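Local coordinates for protein glycosyl transferase family 8 (PDB 5GVV) that transfers galactose from UDP-galactose to the terminal glucose of the already glycosylated serine-rich repeat protein PsrP, as a manganese-binding GT-A enzyme of glycosyltransferase family 8, at residues V8-D13 with K25-H30; S107-T112 with A143-I148; Q19-M24 with S49-Y54; L224-I229 with R244-E249. One frame throughout, in Å; residues are numbered along the deposited sequence.

Contact 1: V8-D13 with K25-H30. With UDP (uridine-5'-diphosphate), chain D.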
# COMPACT_ATOMS: atom_id res chain seq x y z
N VAL A 8 2.01 13.74 -18.11
CA VAL A 8 0.86 13.37 -17.28
C VAL A 8 1.17 13.71 -15.83
O VAL A 8 2.29 13.49 -15.36
CB VAL A 8 0.56 11.86 -17.39
CG1 VAL A 8 -0.60 11.46 -16.48
CG2 VAL A 8 0.27 11.47 -18.83
N VAL A 9 0.19 14.25 -15.10
CA VAL A 9 0.44 14.61 -13.70
C VAL A 9 -0.59 14.01 -12.74
O VAL A 9 -1.80 14.08 -12.99
CB VAL A 9 0.58 16.15 -13.51
CG1 VAL A 9 -0.63 16.89 -14.07
CG2 VAL A 9 0.79 16.50 -12.05
N PHE A 10 -0.10 13.37 -11.68
CA PHE A 10 -0.95 12.90 -10.59
C PHE A 10 -0.62 13.71 -9.34
O PHE A 10 0.41 14.40 -9.30
CB PHE A 10 -0.69 11.42 -10.27
CG PHE A 10 -1.09 10.46 -11.36
CD1 PHE A 10 -0.21 10.17 -12.40
CD2 PHE A 10 -2.32 9.82 -11.33
CE1 PHE A 10 -0.57 9.28 -13.40
CE2 PHE A 10 -2.68 8.92 -12.32
CZ PHE A 10 -1.80 8.65 -13.36
N ALA A 11 -1.48 13.63 -8.33
CA ALA A 11 -1.25 14.32 -7.06
C ALA A 11 -1.80 13.48 -5.92
O ALA A 11 -2.97 13.11 -5.93
CB ALA A 11 -1.93 15.68 -7.08
N GLY A 12 -0.96 13.16 -4.94
CA GLY A 12 -1.42 12.35 -3.83
C GLY A 12 -0.39 12.14 -2.75
O GLY A 12 0.81 12.30 -2.98
N ASP A 13 -0.86 11.80 -1.55
CA ASP A 13 0.03 11.54 -0.42
C ASP A 13 0.38 10.06 -0.32
O ASP A 13 -0.20 9.23 -1.01
CB ASP A 13 -0.60 12.04 0.88
CG ASP A 13 -1.91 11.34 1.21
OD1 ASP A 13 -2.68 11.01 0.28
OD2 ASP A 13 -2.18 11.11 2.41
N LYS A 25 -0.19 2.25 -12.86
CA LYS A 25 -0.06 0.95 -13.52
C LYS A 25 -1.03 0.80 -14.69
O LYS A 25 -0.65 0.33 -15.76
CB LYS A 25 -0.26 -0.20 -12.52
CG LYS A 25 1.00 -0.56 -11.75
CD LYS A 25 0.92 -1.94 -11.10
CE LYS A 25 0.06 -1.94 -9.86
NZ LYS A 25 0.34 -3.13 -8.98
N SER A 26 -2.28 1.20 -14.48
CA SER A 26 -3.29 1.09 -15.54
C SER A 26 -2.93 1.99 -16.72
O SER A 26 -3.07 1.59 -17.88
CB SER A 26 -4.69 1.40 -15.01
OG SER A 26 -4.83 2.75 -14.61
N LEU A 27 -2.44 3.19 -16.43
CA LEU A 27 -1.98 4.13 -17.46
C LEU A 27 -0.82 3.57 -18.27
O LEU A 27 -0.83 3.62 -19.51
CB LEU A 27 -1.59 5.47 -16.81
CG LEU A 27 -0.97 6.56 -17.69
CD1 LEU A 27 -1.94 7.04 -18.75
CD2 LEU A 27 -0.51 7.73 -16.85
N CYS A 28 0.18 3.02 -17.58
CA CYS A 28 1.40 2.52 -18.23
C CYS A 28 1.14 1.21 -18.97
O CYS A 28 1.84 0.88 -19.92
CB CYS A 28 2.52 2.33 -17.21
SG CYS A 28 3.10 3.86 -16.46
N ARG A 29 0.16 0.45 -18.50
CA ARG A 29 -0.24 -0.78 -19.15
C ARG A 29 -0.62 -0.54 -20.61
O ARG A 29 -0.33 -1.36 -21.49
CB ARG A 29 -1.42 -1.40 -18.40
CG ARG A 29 -2.04 -2.61 -19.07
CD ARG A 29 -1.04 -3.74 -19.24
NE ARG A 29 -1.69 -4.95 -19.74
CZ ARG A 29 -1.81 -5.26 -21.03
NH1 ARG A 29 -1.33 -4.44 -21.96
NH2 ARG A 29 -2.41 -6.38 -21.39
N HIS A 30 -1.26 0.60 -20.88
CA HIS A 30 -1.84 0.84 -22.19
C HIS A 30 -1.21 2.01 -22.95
O HIS A 30 -1.56 2.27 -24.10
CB HIS A 30 -3.35 1.08 -22.06
CG HIS A 30 -4.08 -0.07 -21.43
ND1 HIS A 30 -4.35 -1.24 -22.11
CD2 HIS A 30 -4.61 -0.22 -20.19
CE1 HIS A 30 -5.00 -2.07 -21.31
NE2 HIS A 30 -5.18 -1.47 -20.15
N1 UDP D . -6.26 12.32 -2.43
C2 UDP D . -5.15 11.87 -1.74
N3 UDP D . -5.28 11.26 -0.51
C4 UDP D . -6.53 11.10 0.05
C5 UDP D . -7.65 11.55 -0.65
C6 UDP D . -7.49 12.27 -1.83
O2 UDP D . -4.03 12.01 -2.24
O4 UDP D . -6.65 10.55 1.15
C1' UDP D . -6.07 12.97 -3.75
C2' UDP D . -6.16 11.92 -4.84
O2' UDP D . -5.30 12.25 -5.91
C3' UDP D . -7.59 12.02 -5.32
C4' UDP D . -7.88 13.51 -5.12
O4' UDP D . -7.11 13.90 -3.99
O3' UDP D . -7.71 11.63 -6.67
C5' UDP D . -9.37 13.79 -4.89
O5' UDP D . -9.92 12.73 -4.14
PA UDP D . -11.15 11.91 -4.76
O1A UDP D . -10.67 11.32 -6.03
O2A UDP D . -11.62 10.87 -3.81
O3A UDP D . -12.31 13.00 -5.02
PB UDP D . -13.52 12.77 -6.07
O1B UDP D . -14.22 14.05 -6.33
O2B UDP D . -14.49 11.83 -5.46
O3B UDP D . -13.00 12.21 -7.34
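Leu-27 places its CG anti to the backbone N (chi1 175°), and Val-8 does the same with its CG1 (chi1 178°). These torsions turn Leu-27 CD2 and Val-8 CG1 toward each other between strand 6-11 and helix 17-30. This is the first strand-helix pair of a beta-alpha-beta unit in the GT-A fold; strand 34-40 completes the unit. The two aliphatic side chains meet tip to tip, with Val-8 CG1 3.7 Å from Leu-27 CD2. The same leucine methyl also serves Phe-10. It lies at the edge of the phenyl ring, in its plane, with Leu-27 CD2 3.8 Å from Phe-10 CE1 and about equally far from CZ. Phe-10 and Leu-27 slide past each other in opposite directions, and neither ring face is used by the leucine.

The contact is wholly apolar and buried. Leu-34 and Leu-115 also pack on Leu-27, while Leu-105 of strand 101-105 touches both Val-8 and Phe-10. The packing joins helix 17-30 to the sheet.

Just past the packed residues, the strand end contributes Ala-11, Gly-12 and Asp-13 to the nucleotide pocket. Asp-13 grips the uracil twice. Its OD1 accepts a bond from UDP N3 at 2.7 Å, and its backbone N gives a longer one to UDP O2 at 3.3 Å. Both bonds bend moderately, the first to 150° at the hydrogen. Ala-11 O takes the ribose O2' hydroxyl at a distance so short that its exact value is doubtful. Between these two residues, Gly-12 CA comes within 3.1 Å of UDP O2.

Contact 2: S107-T112 with A143-I148. With MN (manganese (II) ion), chain C; UDP (uridine-5'-diphosphate), chain D.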
# COMPACT_ATOMS: atom_id res chain seq x y z
N SER A 107 -6.36 9.91 -8.76
CA SER A 107 -5.75 8.60 -8.56
C SER A 107 -6.76 7.55 -8.12
O SER A 107 -6.40 6.40 -7.87
CB SER A 107 -4.62 8.70 -7.55
OG SER A 107 -5.10 9.28 -6.36
N ASP A 108 -8.03 7.95 -8.01
CA ASP A 108 -9.11 7.00 -7.77
C ASP A 108 -9.70 6.62 -9.12
O ASP A 108 -10.92 6.57 -9.29
CB ASP A 108 -10.19 7.62 -6.88
CG ASP A 108 -10.79 8.88 -7.47
OD1 ASP A 108 -10.10 9.56 -8.27
OD2 ASP A 108 -11.95 9.22 -7.12
N LEU A 109 -8.83 6.36 -10.09
CA LEU A 109 -9.29 6.00 -11.42
C LEU A 109 -8.42 4.95 -12.08
O LEU A 109 -7.31 4.64 -11.61
CB LEU A 109 -9.41 7.24 -12.32
CG LEU A 109 -8.20 8.14 -12.57
CD1 LEU A 109 -7.26 7.53 -13.59
CD2 LEU A 109 -8.67 9.51 -13.05
N ILE A 110 -8.93 4.42 -13.19
CA ILE A 110 -8.28 3.36 -13.95
C ILE A 110 -8.32 3.69 -15.44
O ILE A 110 -9.38 3.99 -15.98
CB ILE A 110 -9.02 2.03 -13.75
CG1 ILE A 110 -8.91 1.55 -12.30
CG2 ILE A 110 -8.48 0.97 -14.71
CD1 ILE A 110 -7.54 0.99 -11.93
N VAL A 111 -7.17 3.61 -16.11
CA VAL A 111 -7.09 3.75 -17.56
C VAL A 111 -7.14 2.35 -18.17
O VAL A 111 -6.41 1.45 -17.73
CB VAL A 111 -5.77 4.45 -17.97
CG1 VAL A 111 -5.65 4.55 -19.50
CG2 VAL A 111 -5.69 5.83 -17.32
N THR A 112 -8.00 2.16 -19.17
CA THR A 112 -8.22 0.83 -19.73
C THR A 112 -7.73 0.68 -21.17
O THR A 112 -7.86 -0.40 -21.76
CB THR A 112 -9.72 0.43 -19.72
OG1 THR A 112 -10.44 1.27 -20.64
CG2 THR A 112 -10.30 0.57 -18.33
N ALA A 143 -13.49 17.38 -12.21
CA ALA A 143 -12.11 17.87 -12.18
C ALA A 143 -11.07 16.76 -12.16
O ALA A 143 -9.86 17.04 -12.15
CB ALA A 143 -11.91 18.78 -10.99
N GLY A 144 -11.52 15.51 -12.16
CA GLY A 144 -10.63 14.37 -12.02
C GLY A 144 -9.81 14.04 -13.25
O GLY A 144 -8.83 13.29 -13.18
N VAL A 145 -10.21 14.58 -14.40
CA VAL A 145 -9.45 14.40 -15.63
C VAL A 145 -9.39 15.73 -16.36
O VAL A 145 -10.40 16.21 -16.88
CB VAL A 145 -10.10 13.36 -16.57
CG1 VAL A 145 -9.33 13.28 -17.89
CG2 VAL A 145 -10.19 12.00 -15.91
N LEU A 146 -8.21 16.34 -16.39
CA LEU A 146 -8.06 17.66 -16.99
C LEU A 146 -6.95 17.68 -18.02
O LEU A 146 -5.78 17.47 -17.68
CB LEU A 146 -7.80 18.71 -15.92
CG LEU A 146 -8.90 18.89 -14.88
CD1 LEU A 146 -8.48 19.86 -13.80
CD2 LEU A 146 -10.17 19.37 -15.54
N LEU A 147 -7.31 17.90 -19.28
CA LEU A 147 -6.31 18.21 -20.29
C LEU A 147 -6.01 19.69 -20.16
O LEU A 147 -6.87 20.53 -20.46
CB LEU A 147 -6.81 17.88 -21.69
CG LEU A 147 -5.72 18.00 -22.75
CD1 LEU A 147 -4.48 17.23 -22.32
CD2 LEU A 147 -6.21 17.51 -24.10
N ILE A 148 -4.80 20.02 -19.72
CA ILE A 148 -4.49 21.37 -19.27
C ILE A 148 -3.58 22.15 -20.21
O ILE A 148 -2.53 21.65 -20.63
CB ILE A 148 -3.88 21.33 -17.85
CG1 ILE A 148 -4.92 20.85 -16.84
CG2 ILE A 148 -3.32 22.69 -17.45
CD1 ILE A 148 -4.36 20.53 -15.46
MN MN C . -11.41 11.18 -8.03
N1 UDP D . -6.26 12.32 -2.43
C2 UDP D . -5.15 11.87 -1.74
N3 UDP D . -5.28 11.26 -0.51
C4 UDP D . -6.53 11.10 0.05
C5 UDP D . -7.65 11.55 -0.65
C6 UDP D . -7.49 12.27 -1.83
O2 UDP D . -4.03 12.01 -2.24
O4 UDP D . -6.65 10.55 1.15
C1' UDP D . -6.07 12.97 -3.75
C2' UDP D . -6.16 11.92 -4.84
O2' UDP D . -5.30 12.25 -5.91
C3' UDP D . -7.59 12.02 -5.32
C4' UDP D . -7.88 13.51 -5.12
O4' UDP D . -7.11 13.90 -3.99
O3' UDP D . -7.71 11.63 -6.67
C5' UDP D . -9.37 13.79 -4.89
O5' UDP D . -9.92 12.73 -4.14
PA UDP D . -11.15 11.91 -4.76
O1A UDP D . -10.67 11.32 -6.03
O2A UDP D . -11.62 10.87 -3.81
O3A UDP D . -12.31 13.00 -5.02
PB UDP D . -13.52 12.77 -6.07
O1B UDP D . -14.22 14.05 -6.33
O2B UDP D . -14.49 11.83 -5.46
O3B UDP D . -13.00 12.21 -7.34
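Gly-144 is the first residue of 143-148 to meet the other segment, its carbonyl O lying 3.8 Å from Leu-109 CD2. The touch is van der Waals only. Leu-109 directly follows the DxD motif of this GT-A enzyme, Asp-106 and Asp-108, whose two aspartates both bind the manganese. Gly-144 also pairs through its backbone with Asp-106.

Val-145 comes next and is the side chain that answers Leu-109. Its CG2 sits beside the backbone N, 4.1 Å from Leu-109 CD2, and the two side chains cross obliquely. Leu-109 reaches over with CG between its backbone N and carbonyl carbon (chi1 58°). Val-145 packs as well on Leu-103 and Leu-105 of the neighbouring strand 101-105, and Leu-146 carries the antiparallel pairing on by bonding to Tyr-104. The contact thus joins the short strand 109-111 to the main sheet.

Next to Leu-109 in the chain, Asp-108 grips the manganese with both carboxylate oxygens, OD1 at 2.1 Å and OD2 at 2.2 Å from the ion. The diphosphate adds one oxygen from each phosphate, UDP O1A at 2.1 Å and UDP O3B at 2.0 Å from the manganese. Asp-106 and His-227 complete the set, and Lys-233 NZ makes a hydrogen bond to Asp-108 OD2.

Ser-107 holds the ribose by two bonds. Its OG donates to UDP O2' at 3.0 Å, and its backbone N donates to UDP O3', nearly straight at 167°.

Contact 3: Q19-M24 with S49-Y54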
# COMPACT_ATOMS: atom_id res chain seq x y z
N GLN A 19 -3.47 3.58 -4.32
CA GLN A 19 -4.36 4.09 -5.35
C GLN A 19 -3.56 4.79 -6.45
O GLN A 19 -3.82 4.59 -7.64
CB GLN A 19 -5.38 5.07 -4.75
CG GLN A 19 -6.41 4.43 -3.81
CD GLN A 19 -5.80 3.88 -2.52
OE1 GLN A 19 -4.97 4.53 -1.89
NE2 GLN A 19 -6.19 2.66 -2.16
N ILE A 20 -2.59 5.60 -6.05
CA ILE A 20 -1.72 6.27 -7.00
C ILE A 20 -1.01 5.25 -7.88
O ILE A 20 -0.99 5.38 -9.10
CB ILE A 20 -0.65 7.14 -6.30
CG1 ILE A 20 -1.32 8.22 -5.44
CG2 ILE A 20 0.31 7.77 -7.32
CD1 ILE A 20 -0.35 8.94 -4.51
N GLU A 21 -0.44 4.22 -7.26
CA GLU A 21 0.33 3.23 -8.01
C GLU A 21 -0.55 2.41 -8.94
O GLU A 21 -0.15 2.09 -10.06
CB GLU A 21 1.13 2.31 -7.07
CG GLU A 21 2.14 1.44 -7.82
CD GLU A 21 3.08 0.69 -6.90
OE1 GLU A 21 3.17 1.04 -5.70
OE2 GLU A 21 3.75 -0.25 -7.39
N THR A 22 -1.75 2.05 -8.47
CA THR A 22 -2.72 1.34 -9.30
C THR A 22 -3.15 2.16 -10.52
O THR A 22 -3.24 1.63 -11.62
CB THR A 22 -3.96 0.95 -8.48
OG1 THR A 22 -3.58 0.03 -7.45
CG2 THR A 22 -5.01 0.29 -9.37
N ALA A 23 -3.41 3.45 -10.31
CA ALA A 23 -3.81 4.31 -11.43
C ALA A 23 -2.67 4.44 -12.44
O ALA A 23 -2.90 4.39 -13.65
CB ALA A 23 -4.22 5.67 -10.92
N MSE A 24 -1.43 4.60 -11.95
CA MSE A 24 -0.27 4.67 -12.82
C MSE A 24 -0.06 3.38 -13.55
O MSE A 24 0.23 3.36 -14.73
CB MSE A 24 1.03 5.10 -12.07
CG MSE A 24 1.02 6.51 -11.56
SE MSE A 24 2.66 6.83 -10.44
CE MSE A 24 3.71 6.05 -11.87
N SER A 49 12.53 5.88 -6.90
CA SER A 49 13.68 5.31 -7.61
C SER A 49 13.32 4.10 -8.47
O SER A 49 13.71 4.03 -9.64
CB SER A 49 14.80 4.95 -6.63
OG SER A 49 15.37 6.12 -6.07
N GLN A 50 12.58 3.15 -7.90
CA GLN A 50 12.23 1.93 -8.62
C GLN A 50 11.24 2.17 -9.76
O GLN A 50 11.43 1.68 -10.87
CB GLN A 50 11.65 0.89 -7.66
CG GLN A 50 11.37 -0.45 -8.34
CD GLN A 50 12.64 -1.11 -8.86
OE1 GLN A 50 13.45 -1.62 -8.08
NE2 GLN A 50 12.82 -1.10 -10.17
N ILE A 51 10.18 2.92 -9.46
CA ILE A 51 9.14 3.15 -10.45
C ILE A 51 9.69 4.00 -11.60
O ILE A 51 9.29 3.83 -12.75
CB ILE A 51 7.91 3.84 -9.81
CG1 ILE A 51 7.39 3.03 -8.63
CG2 ILE A 51 6.80 4.04 -10.84
CD1 ILE A 51 7.11 1.57 -8.95
N ARG A 52 10.62 4.90 -11.27
CA ARG A 52 11.25 5.75 -12.29
C ARG A 52 11.97 4.91 -13.33
O ARG A 52 11.92 5.21 -14.52
CB ARG A 52 12.23 6.74 -11.64
CG ARG A 52 13.01 7.59 -12.65
CD ARG A 52 13.87 8.63 -11.96
NE ARG A 52 13.06 9.57 -11.20
CZ ARG A 52 13.16 9.76 -9.89
NH1 ARG A 52 14.05 9.08 -9.17
NH2 ARG A 52 12.37 10.64 -9.28
N ILE A 53 12.63 3.84 -12.88
CA ILE A 53 13.28 2.90 -13.79
C ILE A 53 12.27 2.26 -14.74
O ILE A 53 12.54 2.10 -15.93
CB ILE A 53 14.01 1.79 -13.01
CG1 ILE A 53 15.19 2.37 -12.23
CG2 ILE A 53 14.48 0.69 -13.96
CD1 ILE A 53 15.93 1.35 -11.38
N TYR A 54 11.11 1.87 -14.21
CA TYR A 54 10.06 1.28 -15.04
C TYR A 54 9.65 2.25 -16.13
O TYR A 54 9.55 1.88 -17.31
CB TYR A 54 8.83 0.92 -14.19
CG TYR A 54 9.08 -0.13 -13.14
CD1 TYR A 54 10.15 -1.02 -13.26
CD2 TYR A 54 8.26 -0.24 -12.04
CE1 TYR A 54 10.38 -1.99 -12.29
CE2 TYR A 54 8.48 -1.20 -11.06
CZ TYR A 54 9.54 -2.07 -11.20
OH TYR A 54 9.77 -3.03 -10.23
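Helices 17-30 and 45-57 come closest in these segments at Glu-21 and Ile-51, whose CA atoms are 9.1 Å apart. That spacing leaves room for side chains alone, and no hydrogen bond crosses between the two segments.

Ile-51 fills the gap with both of its branches. Its CG2 stands anti to the backbone N and meets Met-24, modelled as selenomethionine. The touching atom there is the terminal methyl, with Met-24 CE 3.8 Å from Ile-51 CG2. The chain of Met-24 runs out extended at chi2 and then bends at the selenium (chi3 48°), which turns CE toward the isoleucine. The other branch of Ile-51 brings CD1 near the end of Glu-21, the two side chains crossing at a slant.

The two helices belong to successive beta-alpha-beta crossovers of the Rossmann-like GT-A sheet. Strands 6-11, 34-40 and 61-66 lie side by side and parallel, and the helices that link them pack as neighbours on one face. Leu-252 of the second subunit packs on Gln-50 and Tyr-54.

The carboxylate of Glu-21 has its polar partners outside the pair: the chain is fully extended beyond CG, which brings OE1 to the indole N-H of Trp-47 and OE2 to that of Trp-255. The oxygen held by Trp-255 is also the one that comes nearest the isoleucine, with Glu-21 OE2 4.1 Å from Ile-51 CD1.

Contact 4: L224-I229 with R244-E249. With MN (manganese (II) ion), chain C; UDP (uridine-5'-diphosphate), chain D.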
# COMPACT_ATOMS: atom_id res chain seq x y z
N LEU A 224 -12.58 4.29 -21.66
CA LEU A 224 -11.13 4.46 -21.57
C LEU A 224 -10.66 4.91 -20.19
O LEU A 224 -9.57 4.53 -19.74
CB LEU A 224 -10.62 5.41 -22.66
CG LEU A 224 -10.49 4.79 -24.05
CD1 LEU A 224 -10.23 5.83 -25.14
CD2 LEU A 224 -9.39 3.75 -24.04
N ILE A 225 -11.48 5.71 -19.50
CA ILE A 225 -11.13 6.13 -18.15
C ILE A 225 -12.27 5.92 -17.16
O ILE A 225 -13.35 6.51 -17.30
CB ILE A 225 -10.61 7.58 -18.10
CG1 ILE A 225 -9.33 7.71 -18.94
CG2 ILE A 225 -10.33 7.99 -16.66
CD1 ILE A 225 -8.63 9.07 -18.86
N LEU A 226 -12.04 5.07 -16.16
CA LEU A 226 -13.03 4.78 -15.12
C LEU A 226 -12.71 5.56 -13.86
O LEU A 226 -11.66 5.35 -13.25
CB LEU A 226 -13.03 3.29 -14.78
CG LEU A 226 -13.55 2.30 -15.81
CD1 LEU A 226 -13.38 0.88 -15.30
CD2 LEU A 226 -15.01 2.59 -16.12
N HIS A 227 -13.63 6.43 -13.44
CA HIS A 227 -13.40 7.29 -12.28
C HIS A 227 -14.30 6.88 -11.12
O HIS A 227 -15.53 7.04 -11.17
CB HIS A 227 -13.65 8.76 -12.66
CG HIS A 227 -13.16 9.74 -11.64
ND1 HIS A 227 -13.29 11.11 -11.80
CD2 HIS A 227 -12.52 9.56 -10.46
CE1 HIS A 227 -12.76 11.72 -10.76
NE2 HIS A 227 -12.29 10.81 -9.93
N TYR A 228 -13.70 6.33 -10.07
CA TYR A 228 -14.46 5.88 -8.91
C TYR A 228 -14.69 7.01 -7.90
O TYR A 228 -14.18 6.96 -6.77
CB TYR A 228 -13.75 4.70 -8.23
CG TYR A 228 -13.63 3.48 -9.12
CD1 TYR A 228 -14.63 2.52 -9.15
CD2 TYR A 228 -12.51 3.29 -9.91
CE1 TYR A 228 -14.52 1.40 -9.95
CE2 TYR A 228 -12.39 2.18 -10.72
CZ TYR A 228 -13.40 1.24 -10.74
OH TYR A 228 -13.29 0.14 -11.54
N ILE A 229 -15.46 8.02 -8.31
CA ILE A 229 -15.77 9.15 -7.44
C ILE A 229 -16.59 8.70 -6.24
O ILE A 229 -17.08 7.56 -6.21
CB ILE A 229 -16.55 10.25 -8.19
CG1 ILE A 229 -17.94 9.73 -8.62
CG2 ILE A 229 -15.77 10.73 -9.41
CD1 ILE A 229 -18.86 10.80 -9.18
N ARG A 244 -16.06 -2.95 -9.66
CA ARG A 244 -15.11 -3.13 -8.56
C ARG A 244 -13.95 -4.04 -8.98
O ARG A 244 -12.79 -3.80 -8.61
CB ARG A 244 -15.83 -3.74 -7.36
CG ARG A 244 -14.92 -4.17 -6.23
CD ARG A 244 -15.70 -4.84 -5.11
NE ARG A 244 -14.80 -5.28 -4.04
CZ ARG A 244 -14.56 -4.59 -2.93
NH1 ARG A 244 -15.16 -3.42 -2.73
NH2 ARG A 244 -13.72 -5.06 -2.02
N GLU A 245 -14.26 -5.07 -9.76
CA GLU A 245 -13.27 -6.05 -10.19
C GLU A 245 -12.17 -5.47 -11.08
O GLU A 245 -11.05 -5.98 -11.12
CB GLU A 245 -13.95 -7.21 -10.91
CG GLU A 245 -14.70 -6.82 -12.18
CD GLU A 245 -16.10 -6.27 -11.91
OE1 GLU A 245 -16.50 -6.17 -10.73
OE2 GLU A 245 -16.79 -5.96 -12.90
N VAL A 246 -12.49 -4.40 -11.80
CA VAL A 246 -11.51 -3.78 -12.70
C VAL A 246 -10.37 -3.13 -11.91
O VAL A 246 -9.20 -3.23 -12.30
CB VAL A 246 -12.16 -2.74 -13.62
CG1 VAL A 246 -11.11 -2.11 -14.54
CG2 VAL A 246 -13.28 -3.38 -14.44
N TRP A 247 -10.71 -2.47 -10.80
CA TRP A 247 -9.69 -1.81 -9.99
C TRP A 247 -8.72 -2.83 -9.42
O TRP A 247 -7.51 -2.61 -9.44
CB TRP A 247 -10.30 -0.99 -8.85
CG TRP A 247 -9.26 -0.16 -8.11
CD1 TRP A 247 -8.88 1.13 -8.39
CD2 TRP A 247 -8.45 -0.58 -7.00
NE1 TRP A 247 -7.90 1.54 -7.52
CE2 TRP A 247 -7.62 0.51 -6.65
CE3 TRP A 247 -8.35 -1.76 -6.25
CZ2 TRP A 247 -6.70 0.45 -5.59
CZ3 TRP A 247 -7.44 -1.82 -5.20
CH2 TRP A 247 -6.62 -0.72 -4.88
N TRP A 248 -9.26 -3.93 -8.91
CA TRP A 248 -8.42 -4.96 -8.31
C TRP A 248 -7.51 -5.63 -9.33
O TRP A 248 -6.37 -5.98 -9.02
CB TRP A 248 -9.29 -5.97 -7.56
CG TRP A 248 -9.74 -5.40 -6.26
CD1 TRP A 248 -10.95 -4.84 -5.98
CD2 TRP A 248 -8.95 -5.27 -5.07
NE1 TRP A 248 -10.97 -4.39 -4.68
CE2 TRP A 248 -9.75 -4.64 -4.10
CE3 TRP A 248 -7.64 -5.63 -4.73
CZ2 TRP A 248 -9.29 -4.36 -2.81
CZ3 TRP A 248 -7.18 -5.36 -3.45
CH2 TRP A 248 -8.01 -4.73 -2.51
N GLU A 249 -8.02 -5.81 -10.55
CA GLU A 249 -7.24 -6.39 -11.64
C GLU A 249 -5.94 -5.62 -11.87
O GLU A 249 -4.89 -6.22 -12.12
CB GLU A 249 -8.08 -6.39 -12.91
CG GLU A 249 -7.39 -7.00 -14.12
CD GLU A 249 -8.31 -7.07 -15.32
OE1 GLU A 249 -8.11 -7.97 -16.17
OE2 GLU A 249 -9.26 -6.25 -15.40
MN MN C . -11.41 11.18 -8.03
N1 UDP D . -6.26 12.32 -2.43
C2 UDP D . -5.15 11.87 -1.74
N3 UDP D . -5.28 11.26 -0.51
C4 UDP D . -6.53 11.10 0.05
C5 UDP D . -7.65 11.55 -0.65
C6 UDP D . -7.49 12.27 -1.83
O2 UDP D . -4.03 12.01 -2.24
O4 UDP D . -6.65 10.55 1.15
C1' UDP D . -6.07 12.97 -3.75
C2' UDP D . -6.16 11.92 -4.84
O2' UDP D . -5.30 12.25 -5.91
C3' UDP D . -7.59 12.02 -5.32
C4' UDP D . -7.88 13.51 -5.12
O4' UDP D . -7.11 13.90 -3.99
O3' UDP D . -7.71 11.63 -6.67
C5' UDP D . -9.37 13.79 -4.89
O5' UDP D . -9.92 12.73 -4.14
PA UDP D . -11.15 11.91 -4.76
O1A UDP D . -10.67 11.32 -6.03
O2A UDP D . -11.62 10.87 -3.81
O3A UDP D . -12.31 13.00 -5.02
PB UDP D . -13.52 12.77 -6.07
O1B UDP D . -14.22 14.05 -6.33
O2B UDP D . -14.49 11.83 -5.46
O3B UDP D . -13.00 12.21 -7.34
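The Tyr-228 ring offers a face to the edge of Trp-247. It is an offset edge-to-face pair, with the phenol and the five-membered ring of the indole 5.9 Å apart at their centroids and their planes at 89°. Tyr-228 CE2 lies near the indole plane, at its edge. The next ring in the row is Trp-248, which takes Trp-247 CZ3 over the centre of one face. On the strand side, Ile-229 CG2 covers a face of the His-227 imidazole, 3.3 Å above its plane.

Val-246 packs against both Leu-226 and Tyr-228. Its CB is 3.7 Å from Tyr-228 OH, and its CG1 is 3.8 Å from Leu-226 CD1. Leu-226 and Tyr-228 both cross Val-246 at about a right angle.

Between them, His-227 turns away and binds the manganese through NE2 at 2.1 Å. Asn-197 OD1 is bonded to its ND1 and fixes the rotation of the ring. The backbone at Tyr-228 makes an inverse gamma turn. The direct contact is therefore apolar and aromatic, with no hydrogen bond across it; the phenol OH is satisfied by Leu-243 O, next in the chain to Arg-244.

UDP touches contacts 1, 2 and 4, and the manganese contacts 2 and 4: contact 1 binds uracil and ribose, contact 2 binds ribose and metal, and contact 4 adds the metal-binding histidine. Strand 109-111 of contact 2 and strand 225-227 of contact 4 pair antiparallel, with Ile-110 O 2.9 Å from Leu-226 N. Contacts 1 and 3 share helix 17-30 and have centres about 7 Å apart; Phe-10 CE1 lies 3.7 Å from Met-24 CG. The same helix touches contact 2, where Ser-26 OG is 2.9 Å from Val-111 N. Contact 3 is set back from the site, its Met-24 side chain about 14 Å from the manganese. Contacts 3 and 4 both reach the second subunit.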